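PDB 4CH7: siroheme decarboxylase from Hydrogenobacter thermophilus, which catalyses the decarboxylation of siroheme to 12,18-didecarboxysiroheme, probably by way of the monodecarboxylated intermediate, in the biosynthesis of heme d1. Local coordinates for residues K7-I12 with E42-D47; I16-E21 with R218-V223; A67-K72 with S114-V119; K173-I178 with E206-L211; L289-I294 with Y303-S308. All blocks are in the same frame, centred on the assembly; numbering follows the deposited sequence.

Interaction 1 (K7-I12 with E42-D47)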
# COMPACT_ATOMS: atom_id res chain seq x y z
N LYS A 7 0.61 25.98 8.18
CA LYS A 7 -0.30 26.14 7.05
C LYS A 7 0.16 25.37 5.81
O LYS A 7 -0.65 24.76 5.11
CB LYS A 7 -0.47 27.62 6.70
CG LYS A 7 -1.66 28.29 7.36
CD LYS A 7 -1.77 29.74 6.91
CE LYS A 7 -0.49 30.50 7.21
NZ LYS A 7 -0.56 31.91 6.74
N ILE A 8 1.46 25.43 5.54
CA ILE A 8 2.04 24.75 4.39
C ILE A 8 1.99 23.23 4.56
O ILE A 8 1.56 22.51 3.66
CB ILE A 8 3.50 25.17 4.18
CG1 ILE A 8 3.58 26.63 3.75
CG2 ILE A 8 4.17 24.30 3.15
CD1 ILE A 8 4.99 27.16 3.69
N LEU A 9 2.46 22.77 5.71
CA LEU A 9 2.43 21.35 6.06
C LEU A 9 1.02 20.79 5.92
O LEU A 9 0.82 19.70 5.38
CB LEU A 9 2.92 21.14 7.49
CG LEU A 9 2.71 19.74 8.07
CD1 LEU A 9 3.55 18.74 7.31
CD2 LEU A 9 3.01 19.70 9.56
N LYS A 10 0.04 21.55 6.40
CA LYS A 10 -1.36 21.16 6.33
C LYS A 10 -1.88 21.09 4.89
O LYS A 10 -2.62 20.17 4.54
CB LYS A 10 -2.22 22.15 7.14
CG LYS A 10 -3.72 21.92 7.03
CD LYS A 10 -4.50 23.05 7.67
CE LYS A 10 -6.00 22.78 7.64
NZ LYS A 10 -6.51 22.60 6.25
N ILE A 11 -1.47 22.04 4.06
CA ILE A 11 -2.05 22.19 2.72
C ILE A 11 -1.48 21.22 1.68
O ILE A 11 -2.16 20.88 0.72
CB ILE A 11 -1.94 23.66 2.21
CG1 ILE A 11 -2.98 23.94 1.12
CG2 ILE A 11 -0.53 23.97 1.72
CD1 ILE A 11 -3.00 25.38 0.64
N ILE A 12 -0.24 20.77 1.88
CA ILE A 12 0.38 19.84 0.94
C ILE A 12 -0.01 18.39 1.23
O ILE A 12 0.41 17.47 0.52
CB ILE A 12 1.91 19.96 0.94
CG1 ILE A 12 2.47 19.65 2.33
CG2 ILE A 12 2.32 21.34 0.49
CD1 ILE A 12 3.99 19.73 2.42
N GLU A 42 10.60 21.73 0.31
CA GLU A 42 11.83 20.96 0.24
C GLU A 42 12.35 20.67 1.64
O GLU A 42 12.71 19.53 1.94
CB GLU A 42 12.89 21.73 -0.56
CG GLU A 42 12.43 22.19 -1.94
CD GLU A 42 13.54 22.87 -2.72
OE1 GLU A 42 14.53 23.30 -2.09
OE2 GLU A 42 13.42 22.98 -3.96
N LYS A 43 12.40 21.69 2.48
CA LYS A 43 12.82 21.55 3.87
C LYS A 43 12.03 20.45 4.57
O LYS A 43 12.61 19.61 5.26
CB LYS A 43 12.63 22.86 4.63
CG LYS A 43 13.73 23.89 4.41
CD LYS A 43 13.49 25.10 5.30
CE LYS A 43 14.60 26.13 5.16
NZ LYS A 43 14.28 27.38 5.91
N LEU A 44 10.71 20.46 4.40
CA LEU A 44 9.86 19.48 5.04
C LEU A 44 10.13 18.05 4.56
O LEU A 44 10.02 17.11 5.35
CB LEU A 44 8.37 19.84 4.89
CG LEU A 44 7.88 21.02 5.75
CD1 LEU A 44 7.59 22.24 4.91
CD2 LEU A 44 6.66 20.63 6.56
N VAL A 45 10.51 17.89 3.29
CA VAL A 45 10.88 16.57 2.77
C VAL A 45 12.35 16.25 3.02
O VAL A 45 12.72 15.10 3.26
CB VAL A 45 10.50 16.36 1.28
CG1 VAL A 45 9.04 16.74 1.04
CG2 VAL A 45 11.42 17.14 0.35
N GLU A 46 13.19 17.29 2.98
CA GLU A 46 14.61 17.16 3.29
C GLU A 46 14.80 16.66 4.72
O GLU A 46 15.74 15.91 5.01
CB GLU A 46 15.31 18.51 3.10
CG GLU A 46 16.73 18.61 3.65
CD GLU A 46 17.46 19.84 3.14
OE1 GLU A 46 16.94 20.49 2.20
OE2 GLU A 46 18.54 20.17 3.68
N ASP A 47 13.89 17.06 5.60
CA ASP A 47 14.05 16.77 7.02
C ASP A 47 13.24 15.55 7.48
O ASP A 47 13.59 14.92 8.47
CB ASP A 47 13.74 18.02 7.84
CG ASP A 47 14.60 19.20 7.44
OD1 ASP A 47 15.65 18.98 6.80
OD2 ASP A 47 14.24 20.35 7.76
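Leu9 and Leu44 make the closest approach between segments 7-12 and 42-47, the first on the helix ending at residue 11, the second on helix 34-47. All the contacts across the two segments are apolar. Leu44 points from its helix at the first one and splits its two methyls between two neighbours. CD2 takes the Leu9 side: it lies 3.7 Å from Leu9 CD1 and 3.9 Å from Leu9 CB, so it rests along the root of that side chain as well as its end. Leu9 CG stands anti to the backbone N, and chi1 of 170° and chi2 of 66° together put CD1 beside that methyl; the two leucines pass obliquely. The other methyl, Leu44 CD1, looks toward Ile8, whose CG2 is a looser 4.4 Å away.

Within each segment, helical backbone bonds persist. Ile12 N, just past the end of the first helix, still reaches back to Ile8 O at 3.1 Å, and Asp47 N binds Lys43 O at 2.9 Å.

Around this pair, Val50 touches both Leu9 and Leu44, while Ile8 also packs on Val30, Leu37 and Ile41. The contact thus belongs to the hydrophobic core of the N-terminal helix-turn-helix domain, joining its first helix to its third. Between these segments only methyl packing operates, so it is shape and burial, not a directional bond, that hold them here.

Interaction 2 (I16-E21 with R218-V223)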
# COMPACT_ATOMS: atom_id res chain seq x y z
N ILE A 16 -3.55 18.00 -4.20
CA ILE A 16 -2.97 19.11 -4.94
C ILE A 16 -3.62 19.23 -6.31
O ILE A 16 -3.63 18.26 -7.07
CB ILE A 16 -1.44 18.94 -5.05
CG1 ILE A 16 -0.82 18.95 -3.66
CG2 ILE A 16 -0.83 20.04 -5.90
CD1 ILE A 16 0.67 18.90 -3.67
N PRO A 17 -4.16 20.42 -6.63
CA PRO A 17 -4.99 20.62 -7.83
C PRO A 17 -4.29 20.27 -9.13
O PRO A 17 -3.10 20.56 -9.31
CB PRO A 17 -5.31 22.12 -7.79
CG PRO A 17 -4.27 22.73 -6.90
CD PRO A 17 -3.98 21.67 -5.87
N LEU A 18 -5.03 19.65 -10.05
CA LEU A 18 -4.52 19.33 -11.37
C LEU A 18 -4.59 20.55 -12.27
O LEU A 18 -5.49 20.67 -13.11
CB LEU A 18 -5.29 18.16 -11.97
CG LEU A 18 -5.18 16.85 -11.20
CD1 LEU A 18 -6.17 15.82 -11.72
CD2 LEU A 18 -3.77 16.31 -11.30
N VAL A 19 -3.65 21.47 -12.07
CA VAL A 19 -3.53 22.65 -12.91
C VAL A 19 -2.07 22.77 -13.32
O VAL A 19 -1.23 22.00 -12.84
CB VAL A 19 -3.97 23.92 -12.16
CG1 VAL A 19 -5.40 23.78 -11.67
CG2 VAL A 19 -3.05 24.21 -11.00
N LYS A 20 -1.76 23.72 -14.20
CA LYS A 20 -0.39 23.87 -14.67
C LYS A 20 0.54 24.38 -13.58
O LYS A 20 1.70 23.98 -13.51
CB LYS A 20 -0.34 24.80 -15.89
CG LYS A 20 -1.12 24.27 -17.09
CD LYS A 20 -1.00 25.22 -18.27
CE LYS A 20 -1.81 24.71 -19.45
NZ LYS A 20 -1.77 25.66 -20.59
N GLU A 21 0.03 25.27 -12.73
CA GLU A 21 0.81 25.83 -11.64
C GLU A 21 0.12 25.64 -10.29
O GLU A 21 -0.42 26.59 -9.72
CB GLU A 21 1.09 27.32 -11.89
CG GLU A 21 1.79 27.61 -13.21
CD GLU A 21 2.00 29.09 -13.46
OE1 GLU A 21 1.88 29.89 -12.50
OE2 GLU A 21 2.28 29.46 -14.62
N ARG A 218 -6.27 8.75 -7.02
CA ARG A 218 -6.91 9.18 -5.78
C ARG A 218 -6.66 10.66 -5.53
O ARG A 218 -7.60 11.44 -5.35
CB ARG A 218 -6.39 8.38 -4.59
CG ARG A 218 -7.00 6.99 -4.45
CD ARG A 218 -6.52 6.34 -3.15
NE ARG A 218 -7.09 5.02 -2.95
CZ ARG A 218 -6.37 3.91 -2.77
NH1 ARG A 218 -5.05 3.98 -2.75
NH2 ARG A 218 -6.97 2.75 -2.59
N ARG A 219 -5.38 11.03 -5.52
CA ARG A 219 -4.96 12.38 -5.20
C ARG A 219 -3.46 12.53 -5.42
O ARG A 219 -2.75 11.55 -5.62
CB ARG A 219 -5.28 12.68 -3.73
CG ARG A 219 -4.58 11.75 -2.76
CD ARG A 219 -5.40 11.51 -1.51
NE ARG A 219 -5.56 12.72 -0.72
CZ ARG A 219 -4.68 13.13 0.19
NH1 ARG A 219 -3.58 12.43 0.42
NH2 ARG A 219 -4.90 14.25 0.88
N ILE A 220 -3.00 13.78 -5.39
CA ILE A 220 -1.57 14.06 -5.38
C ILE A 220 -1.28 14.79 -4.07
O ILE A 220 -1.79 15.88 -3.84
CB ILE A 220 -1.16 14.94 -6.56
CG1 ILE A 220 -1.45 14.22 -7.88
CG2 ILE A 220 0.31 15.32 -6.48
CD1 ILE A 220 -1.10 15.02 -9.11
N SER A 221 -0.46 14.19 -3.21
CA SER A 221 -0.20 14.77 -1.90
C SER A 221 1.14 14.38 -1.32
O SER A 221 1.78 13.43 -1.77
CB SER A 221 -1.31 14.38 -0.92
OG SER A 221 -2.53 15.02 -1.23
N ALA A 222 1.56 15.12 -0.30
CA ALA A 222 2.67 14.73 0.54
C ALA A 222 2.09 13.92 1.70
O ALA A 222 0.97 14.19 2.14
CB ALA A 222 3.40 15.95 1.06
N VAL A 223 2.83 12.93 2.17
CA VAL A 223 2.39 12.11 3.30
C VAL A 223 3.49 11.99 4.35
O VAL A 223 4.55 12.59 4.21
CB VAL A 223 1.96 10.70 2.86
CG1 VAL A 223 1.63 9.84 4.07
CG2 VAL A 223 0.77 10.77 1.92
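Ile16 and Ile220 share the same first torsion, CG2 anti to the backbone N and CG1 beside it (chi1 -62° and -61°), and it serves them differently. In Ile16 it brings CG1 to 3.2 Å from Ile220 O, beyond the oxygen and off the carbonyl plane. In Ile220 it sends CG1 and then, with chi2 at 179°, CD1 outward to Leu18, where CD1 meets Leu18 CD2 at 3.7 Å; these two side chains cross at about a right angle. Ile220 CG2 stays by the backbone, 4.3 Å from Ile16 CB.

One hydrogen bond joins the segments. Ile16 N gives its proton to Ile220 O at 2.8 Å, with the donor in the carbonyl plane. Ile220 N in turn is hydrogen-bonded to the carboxylate of Asp15, just before the segment, so the loop grips both polar backbone atoms of this one residue.

Leu18 sits at the centre of an inverse gamma turn. Phe190 touches both Leu18 and Ile220; Ile53 touches Ile16 and Pro55 touches Ile220, both from strand 53-57. Arg218 and Arg219 face Ile56 together in a classic beta bulge of the two-stranded sheet.

The 16-21 loop of the first helix-turn-helix domain is thereby fastened to strand 217-222, which comes after helix 201-213. A buried backbone bond sets where the loop meets the strand, and aliphatic side chains pack beside it, tying together parts almost 200 residues apart.

Interaction 3 (A67-K72 with S114-V119)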
# COMPACT_ATOMS: atom_id res chain seq x y z
N ALA A 67 -3.01 -9.03 -2.96
CA ALA A 67 -3.50 -9.86 -1.87
C ALA A 67 -2.46 -9.98 -0.77
O ALA A 67 -1.28 -9.72 -0.98
CB ALA A 67 -3.88 -11.24 -2.38
N LEU A 68 -2.92 -10.40 0.41
CA LEU A 68 -2.02 -10.70 1.51
C LEU A 68 -1.70 -12.18 1.46
O LEU A 68 -2.60 -13.02 1.58
CB LEU A 68 -2.65 -10.32 2.85
CG LEU A 68 -1.76 -10.40 4.09
CD1 LEU A 68 -0.52 -9.55 3.90
CD2 LEU A 68 -2.53 -9.93 5.31
N ILE A 69 -0.42 -12.51 1.28
CA ILE A 69 -0.01 -13.90 1.16
C ILE A 69 0.69 -14.37 2.44
O ILE A 69 1.47 -13.63 3.03
CB ILE A 69 0.92 -14.10 -0.05
CG1 ILE A 69 0.31 -13.47 -1.30
CG2 ILE A 69 1.20 -15.58 -0.28
CD1 ILE A 69 -1.07 -14.01 -1.66
N ALA A 70 0.40 -15.60 2.85
CA ALA A 70 1.03 -16.19 4.03
C ALA A 70 1.64 -17.54 3.68
O ALA A 70 0.96 -18.39 3.12
CB ALA A 70 0.01 -16.35 5.15
N PHE A 71 2.92 -17.72 4.00
CA PHE A 71 3.60 -18.99 3.75
C PHE A 71 3.86 -19.74 5.05
O PHE A 71 4.22 -19.14 6.07
CB PHE A 71 4.93 -18.76 3.04
CG PHE A 71 4.81 -18.56 1.55
CD1 PHE A 71 3.57 -18.45 0.94
CD2 PHE A 71 5.95 -18.51 0.76
CE1 PHE A 71 3.46 -18.28 -0.43
CE2 PHE A 71 5.85 -18.34 -0.62
CZ PHE A 71 4.61 -18.22 -1.21
N LYS A 72 3.67 -21.06 5.03
CA LYS A 72 4.12 -21.89 6.14
C LYS A 72 5.51 -22.42 5.83
O LYS A 72 5.68 -23.39 5.09
CB LYS A 72 3.15 -23.04 6.43
CG LYS A 72 3.66 -24.00 7.50
CD LYS A 72 2.57 -24.37 8.49
CE LYS A 72 1.38 -25.01 7.80
NZ LYS A 72 0.35 -25.46 8.78
N SER A 114 -0.09 -12.88 -15.39
CA SER A 114 -0.48 -14.11 -14.72
C SER A 114 -1.47 -13.75 -13.64
O SER A 114 -1.41 -12.66 -13.07
CB SER A 114 0.74 -14.78 -14.09
OG SER A 114 0.34 -15.86 -13.25
N GLU A 115 -2.41 -14.66 -13.37
CA GLU A 115 -3.31 -14.47 -12.25
C GLU A 115 -2.50 -14.57 -10.97
O GLU A 115 -1.51 -15.30 -10.92
CB GLU A 115 -4.43 -15.51 -12.27
CG GLU A 115 -5.33 -15.41 -13.49
CD GLU A 115 -6.30 -16.57 -13.60
OE1 GLU A 115 -6.81 -17.01 -12.55
OE2 GLU A 115 -6.53 -17.03 -14.73
N LEU A 116 -2.92 -13.84 -9.95
CA LEU A 116 -2.21 -13.81 -8.67
C LEU A 116 -2.05 -15.22 -8.09
O LEU A 116 -0.98 -15.57 -7.59
CB LEU A 116 -2.95 -12.89 -7.69
CG LEU A 116 -2.32 -12.67 -6.31
CD1 LEU A 116 -2.39 -11.21 -5.91
CD2 LEU A 116 -3.02 -13.53 -5.28
N GLU A 117 -3.12 -16.01 -8.16
CA GLU A 117 -3.12 -17.38 -7.66
C GLU A 117 -2.09 -18.27 -8.34
O GLU A 117 -1.53 -19.17 -7.71
CB GLU A 117 -4.51 -18.00 -7.82
CG GLU A 117 -5.47 -17.71 -6.67
CD GLU A 117 -6.03 -16.30 -6.70
OE1 GLU A 117 -5.73 -15.54 -7.65
OE2 GLU A 117 -6.78 -15.94 -5.78
N ASP A 118 -1.84 -18.03 -9.62
CA ASP A 118 -0.83 -18.78 -10.36
C ASP A 118 0.56 -18.37 -9.90
O ASP A 118 1.42 -19.22 -9.67
CB ASP A 118 -0.98 -18.54 -11.87
CG ASP A 118 -2.24 -19.16 -12.44
OD1 ASP A 118 -2.54 -20.32 -12.10
OD2 ASP A 118 -2.92 -18.48 -13.23
N VAL A 119 0.77 -17.06 -9.76
CA VAL A 119 2.04 -16.51 -9.29
C VAL A 119 2.48 -17.12 -7.96
O VAL A 119 3.62 -17.54 -7.82
CB VAL A 119 1.96 -14.97 -9.16
CG1 VAL A 119 3.23 -14.42 -8.54
CG2 VAL A 119 1.70 -14.33 -10.51
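Ala67 and Leu116 bring the strand of 65-71 and the first turn of helix 116-126 nearest within segments 67-72 and 114-119, their CA atoms 8.0 Å apart, with no hydrogen bond between the two segments. Leu116 spans that distance. Its CG lies anti to the backbone N (chi1 -177°), carrying both methyls onto the strand. They straddle the Ala67 methyl: CD1 and CD2 are each 3.8 Å from Ala67 CB. CD1 also lies 3.7 Å from the backbone N of Ala67, so it reaches past the small side chain to the main chain. CD2 turns the other way along the strand, to Ile69 CD1 at 4.1 Å, and the two side chains lie alongside, running opposite ways.

This is a helix packed on the sheet in the ferredoxin-like alpha/beta domain of the AsnC type, where helices cover one face of antiparallel strands. Alternation along the strand turns Ala67 and Ile69 to the helix and Leu68 away from it. Val134 of the neighbouring strand touches Leu116 too, and the Ile69 side chain is about 10 Å from that of His93, the inferred active-site residue. At the start of the helix, the Glu115 carbonyl oxygen accepts from both Ser114 OG, at 3.0 Å, and Val119 N, at 3.1 Å.

Interaction 4 (K173-I178 with E206-L211)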
# COMPACT_ATOMS: atom_id res chain seq x y z
N LYS A 173 -0.98 3.67 -18.97
CA LYS A 173 0.07 2.93 -18.28
C LYS A 173 1.36 3.74 -18.24
O LYS A 173 2.01 3.83 -17.20
CB LYS A 173 0.33 1.59 -18.96
CG LYS A 173 -0.75 0.54 -18.73
CD LYS A 173 -0.31 -0.81 -19.26
CE LYS A 173 -1.39 -1.87 -19.09
NZ LYS A 173 -0.95 -3.21 -19.58
N ARG A 174 1.73 4.33 -19.38
CA ARG A 174 2.91 5.18 -19.47
C ARG A 174 2.76 6.41 -18.58
O ARG A 174 3.70 6.82 -17.90
CB ARG A 174 3.15 5.63 -20.91
CG ARG A 174 3.55 4.52 -21.87
CD ARG A 174 4.07 5.09 -23.18
NE ARG A 174 3.12 6.02 -23.80
CZ ARG A 174 2.20 5.67 -24.69
NH1 ARG A 174 2.10 4.40 -25.08
NH2 ARG A 174 1.38 6.57 -25.20
N ILE A 175 1.56 7.00 -18.59
CA ILE A 175 1.24 8.14 -17.74
C ILE A 175 1.47 7.80 -16.27
O ILE A 175 2.21 8.51 -15.58
CB ILE A 175 -0.23 8.60 -17.94
CG1 ILE A 175 -0.40 9.30 -19.29
CG2 ILE A 175 -0.66 9.53 -16.82
CD1 ILE A 175 -1.82 9.75 -19.57
N VAL A 176 0.85 6.73 -15.80
CA VAL A 176 1.05 6.23 -14.44
C VAL A 176 2.53 5.92 -14.19
O VAL A 176 3.07 6.28 -13.14
CB VAL A 176 0.20 4.98 -14.17
CG1 VAL A 176 0.58 4.36 -12.83
CG2 VAL A 176 -1.27 5.32 -14.19
N SER A 177 3.17 5.28 -15.17
CA SER A 177 4.57 4.89 -15.07
C SER A 177 5.51 6.04 -14.72
O SER A 177 6.34 5.93 -13.82
CB SER A 177 5.02 4.21 -16.36
OG SER A 177 6.42 3.99 -16.36
N ILE A 178 5.38 7.15 -15.44
CA ILE A 178 6.30 8.27 -15.29
C ILE A 178 5.87 9.31 -14.25
O ILE A 178 6.68 10.13 -13.82
CB ILE A 178 6.55 9.00 -16.63
CG1 ILE A 178 5.38 9.92 -16.98
CG2 ILE A 178 6.81 8.00 -17.75
CD1 ILE A 178 5.77 11.07 -17.87
N GLU A 206 -5.75 16.81 -18.67
CA GLU A 206 -7.04 16.31 -19.13
C GLU A 206 -7.18 14.82 -18.80
O GLU A 206 -8.22 14.38 -18.29
CB GLU A 206 -7.15 16.52 -20.64
CG GLU A 206 -8.50 16.21 -21.25
CD GLU A 206 -8.55 16.51 -22.73
OE1 GLU A 206 -8.65 17.70 -23.09
OE2 GLU A 206 -8.47 15.56 -23.54
N LYS A 207 -6.13 14.07 -19.07
CA LYS A 207 -6.12 12.63 -18.82
C LYS A 207 -6.01 12.31 -17.33
O LYS A 207 -6.62 11.35 -16.85
CB LYS A 207 -4.97 11.98 -19.58
CG LYS A 207 -5.13 12.07 -21.09
CD LYS A 207 -3.82 11.84 -21.81
CE LYS A 207 -3.98 12.11 -23.29
NZ LYS A 207 -4.91 11.15 -23.94
N LEU A 208 -5.24 13.11 -16.60
CA LEU A 208 -5.10 12.94 -15.16
C LEU A 208 -6.42 13.21 -14.46
O LEU A 208 -6.79 12.51 -13.51
CB LEU A 208 -3.99 13.84 -14.62
CG LEU A 208 -2.58 13.42 -15.01
CD1 LEU A 208 -1.55 14.37 -14.44
CD2 LEU A 208 -2.31 12.01 -14.53
N SER A 209 -7.14 14.23 -14.93
CA SER A 209 -8.45 14.56 -14.39
C SER A 209 -9.42 13.40 -14.57
O SER A 209 -10.13 13.03 -13.65
CB SER A 209 -8.99 15.82 -15.05
OG SER A 209 -8.10 16.91 -14.89
N ALA A 210 -9.43 12.82 -15.77
CA ALA A 210 -10.31 11.70 -16.09
C ALA A 210 -10.02 10.49 -15.22
O ALA A 210 -10.94 9.80 -14.77
CB ALA A 210 -10.20 11.34 -17.56
N LEU A 211 -8.74 10.22 -14.99
CA LEU A 211 -8.32 9.14 -14.10
C LEU A 211 -8.78 9.41 -12.67
O LEU A 211 -9.13 8.48 -11.94
CB LEU A 211 -6.81 8.96 -14.15
CG LEU A 211 -6.23 8.39 -15.44
CD1 LEU A 211 -4.71 8.38 -15.41
CD2 LEU A 211 -6.76 6.99 -15.68
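Ile175 makes the close contacts from segment 173-178, meeting three residues of helix 201-213. Its apolar packing goes through two branches. CG2, anti to the backbone N (chi1 -72° for CG1), is 3.8 Å from Leu208 CD2, and the two side chains meet at a slant. The same methyl is more loosely placed against Leu211 CD1, at 4.4 Å. Leu208 and Leu211 are three positions apart, so they offer successive turns of one helix face to a single methyl.

The short helical segments stand almost perpendicular, at 93° with axes 11.4 Å apart. Such steep packing of a first helix on a third is part of the three-helix core of a helix-turn-helix domain, here the second of the two in this chain. Leu197, in the loop between the second and third helices, also touches Ile175, and Tyr57 of strand 53-57 lies on Leu208.

The remaining contact is with the aliphatic part of a charged side chain. Ile175 CD1 meets Lys207 CD at 3.7 Å and Lys207 CB at 3.9 Å, crossing its chain nearly at a right angle. Past CD, a bend at chi4 (-65°) directs the ammonium group to a salt bridge with Glu171, so the methylenes lie against the isoleucine while the charge is paired with the first helix.

Interaction 5 (L289-I294 with Y303-S308)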
# COMPACT_ATOMS: atom_id res chain seq x y z
N LEU A 289 -2.59 -6.94 26.19
CA LEU A 289 -3.55 -6.28 27.06
C LEU A 289 -4.64 -5.59 26.25
O LEU A 289 -5.83 -5.79 26.50
CB LEU A 289 -2.84 -5.26 27.96
CG LEU A 289 -2.46 -5.71 29.37
CD1 LEU A 289 -1.79 -7.07 29.36
CD2 LEU A 289 -1.55 -4.68 30.04
N LEU A 290 -4.22 -4.78 25.28
CA LEU A 290 -5.14 -4.06 24.40
C LEU A 290 -6.08 -5.00 23.66
O LEU A 290 -7.28 -4.73 23.54
CB LEU A 290 -4.35 -3.21 23.40
CG LEU A 290 -5.11 -2.57 22.24
CD1 LEU A 290 -6.22 -1.67 22.75
CD2 LEU A 290 -4.16 -1.80 21.33
N ALA A 291 -5.54 -6.12 23.17
CA ALA A 291 -6.34 -7.12 22.47
C ALA A 291 -7.34 -7.79 23.42
O ALA A 291 -8.50 -7.98 23.06
CB ALA A 291 -5.43 -8.16 21.83
N GLU A 292 -6.87 -8.14 24.61
CA GLU A 292 -7.72 -8.76 25.63
C GLU A 292 -8.90 -7.87 26.03
O GLU A 292 -10.01 -8.35 26.24
CB GLU A 292 -6.90 -9.12 26.88
CG GLU A 292 -5.96 -10.31 26.70
CD GLU A 292 -5.03 -10.50 27.89
OE1 GLU A 292 -4.89 -9.56 28.70
OE2 GLU A 292 -4.43 -11.59 28.01
N THR A 293 -8.64 -6.56 26.12
CA THR A 293 -9.68 -5.58 26.43
C THR A 293 -10.76 -5.59 25.35
O THR A 293 -11.95 -5.71 25.65
CB THR A 293 -9.09 -4.16 26.54
OG1 THR A 293 -8.01 -4.16 27.47
CG2 THR A 293 -10.16 -3.18 26.99
N ILE A 294 -10.33 -5.46 24.10
CA ILE A 294 -11.22 -5.51 22.95
C ILE A 294 -12.02 -6.81 22.92
O ILE A 294 -13.23 -6.80 22.72
CB ILE A 294 -10.42 -5.36 21.63
CG1 ILE A 294 -9.87 -3.94 21.50
CG2 ILE A 294 -11.29 -5.71 20.43
CD1 ILE A 294 -8.92 -3.76 20.35
N TYR A 303 -9.69 -14.79 18.10
CA TYR A 303 -8.69 -13.87 17.56
C TYR A 303 -7.28 -14.41 17.73
O TYR A 303 -7.07 -15.40 18.43
CB TYR A 303 -8.82 -12.49 18.21
CG TYR A 303 -8.22 -12.39 19.60
CD1 TYR A 303 -8.94 -12.77 20.72
CD2 TYR A 303 -6.94 -11.88 19.78
CE1 TYR A 303 -8.40 -12.67 21.98
CE2 TYR A 303 -6.39 -11.77 21.04
CZ TYR A 303 -7.12 -12.17 22.14
OH TYR A 303 -6.58 -12.06 23.40
N ALA A 304 -6.32 -13.75 17.10
CA ALA A 304 -4.92 -14.14 17.19
C ALA A 304 -4.03 -12.92 17.01
O ALA A 304 -4.35 -12.01 16.25
CB ALA A 304 -4.59 -15.19 16.16
N LEU A 305 -2.90 -12.91 17.72
CA LEU A 305 -1.94 -11.83 17.59
C LEU A 305 -0.71 -12.30 16.82
O LEU A 305 0.09 -13.09 17.33
CB LEU A 305 -1.54 -11.29 18.97
CG LEU A 305 -2.65 -10.63 19.77
CD1 LEU A 305 -2.14 -10.10 21.11
CD2 LEU A 305 -3.30 -9.52 18.97
N LEU A 306 -0.57 -11.82 15.59
CA LEU A 306 0.55 -12.20 14.75
C LEU A 306 1.63 -11.12 14.82
O LEU A 306 1.64 -10.19 14.01
CB LEU A 306 0.10 -12.44 13.30
CG LEU A 306 -0.70 -13.71 13.00
CD1 LEU A 306 -2.13 -13.62 13.50
CD2 LEU A 306 -0.67 -14.02 11.52
N PHE A 307 2.52 -11.24 15.79
CA PHE A 307 3.57 -10.25 16.01
C PHE A 307 4.61 -10.24 14.91
O PHE A 307 5.07 -11.30 14.46
CB PHE A 307 4.25 -10.48 17.36
CG PHE A 307 3.36 -10.23 18.55
CD1 PHE A 307 3.28 -8.96 19.11
CD2 PHE A 307 2.60 -11.25 19.10
CE1 PHE A 307 2.47 -8.72 20.20
CE2 PHE A 307 1.78 -11.02 20.20
CZ PHE A 307 1.72 -9.74 20.75
N SER A 308 4.99 -9.05 14.46
CA SER A 308 6.07 -8.89 13.50
C SER A 308 7.41 -9.02 14.21
O SER A 308 7.78 -8.15 15.00
CB SER A 308 5.96 -7.53 12.80
OG SER A 308 7.19 -7.15 12.22
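Tyr303 reaches from the strand of 303-314 to Ala291 and Glu292 on the helix of 284-297. Its CB points toward the helix, and chi1 of 78° sets CG between the backbone N and the carbonyl carbon. From there the ring runs outward, and its CE2 lies 3.8 Å from Ala291 CB, which approaches obliquely. At the tip, the phenol oxygen OH comes 3.8 Å from Glu292 CG, a packing distance to a methylene, and 4.1 Å from Glu292 N. The glutamate carboxylate and the tyrosine ring are turned 90° to each other.

Helix and strand run nearly antiparallel here, at 162° with axes 10.1 Å apart, in the alpha/beta packing of the second AsnC-like domain. The helix lies on the sheet, with Ala291 facing the strand. Trp239 of the adjacent strand stacks on the Tyr303 ring, giving it a partner within the sheet as well.

Two residues on, Leu305 faces the same way as Tyr303. Both its methyls close on Ala291 CB, CD2 at 3.8 Å and CD1 at 3.9 Å, so tyrosine and leucine both reach the alanine methyl from the strand side. Within the helix, Thr293 OG1 donates to Leu289 O at 2.9 Å, from above the carbonyl plane.

How the interactions relate
Interactions 1 and 4 play the same part in the two helix-turn-helix domains, first helix on third through leucine and isoleucine, though interaction 4 also uses a lysine's methylenes. Interaction 2 lies between them and touches both: Ile12 O is probably hydrogen-bonded to Ala222 N at 2.7 Å, and Leu18 CD1 packs on Ser209 N at 3.7 Å. It alone has a hydrogen bond across its segments. Interactions 3 and 5 each set a helix on the shared eight-stranded barrel, their nearest atoms about 7 Å apart; an alanine methyl takes the contact in both, on the strand in one and on the helix in the other. Interactions 1 to 4 are buried, whereas interaction 5 is only partly buried, with Glu292 at its exposed margin.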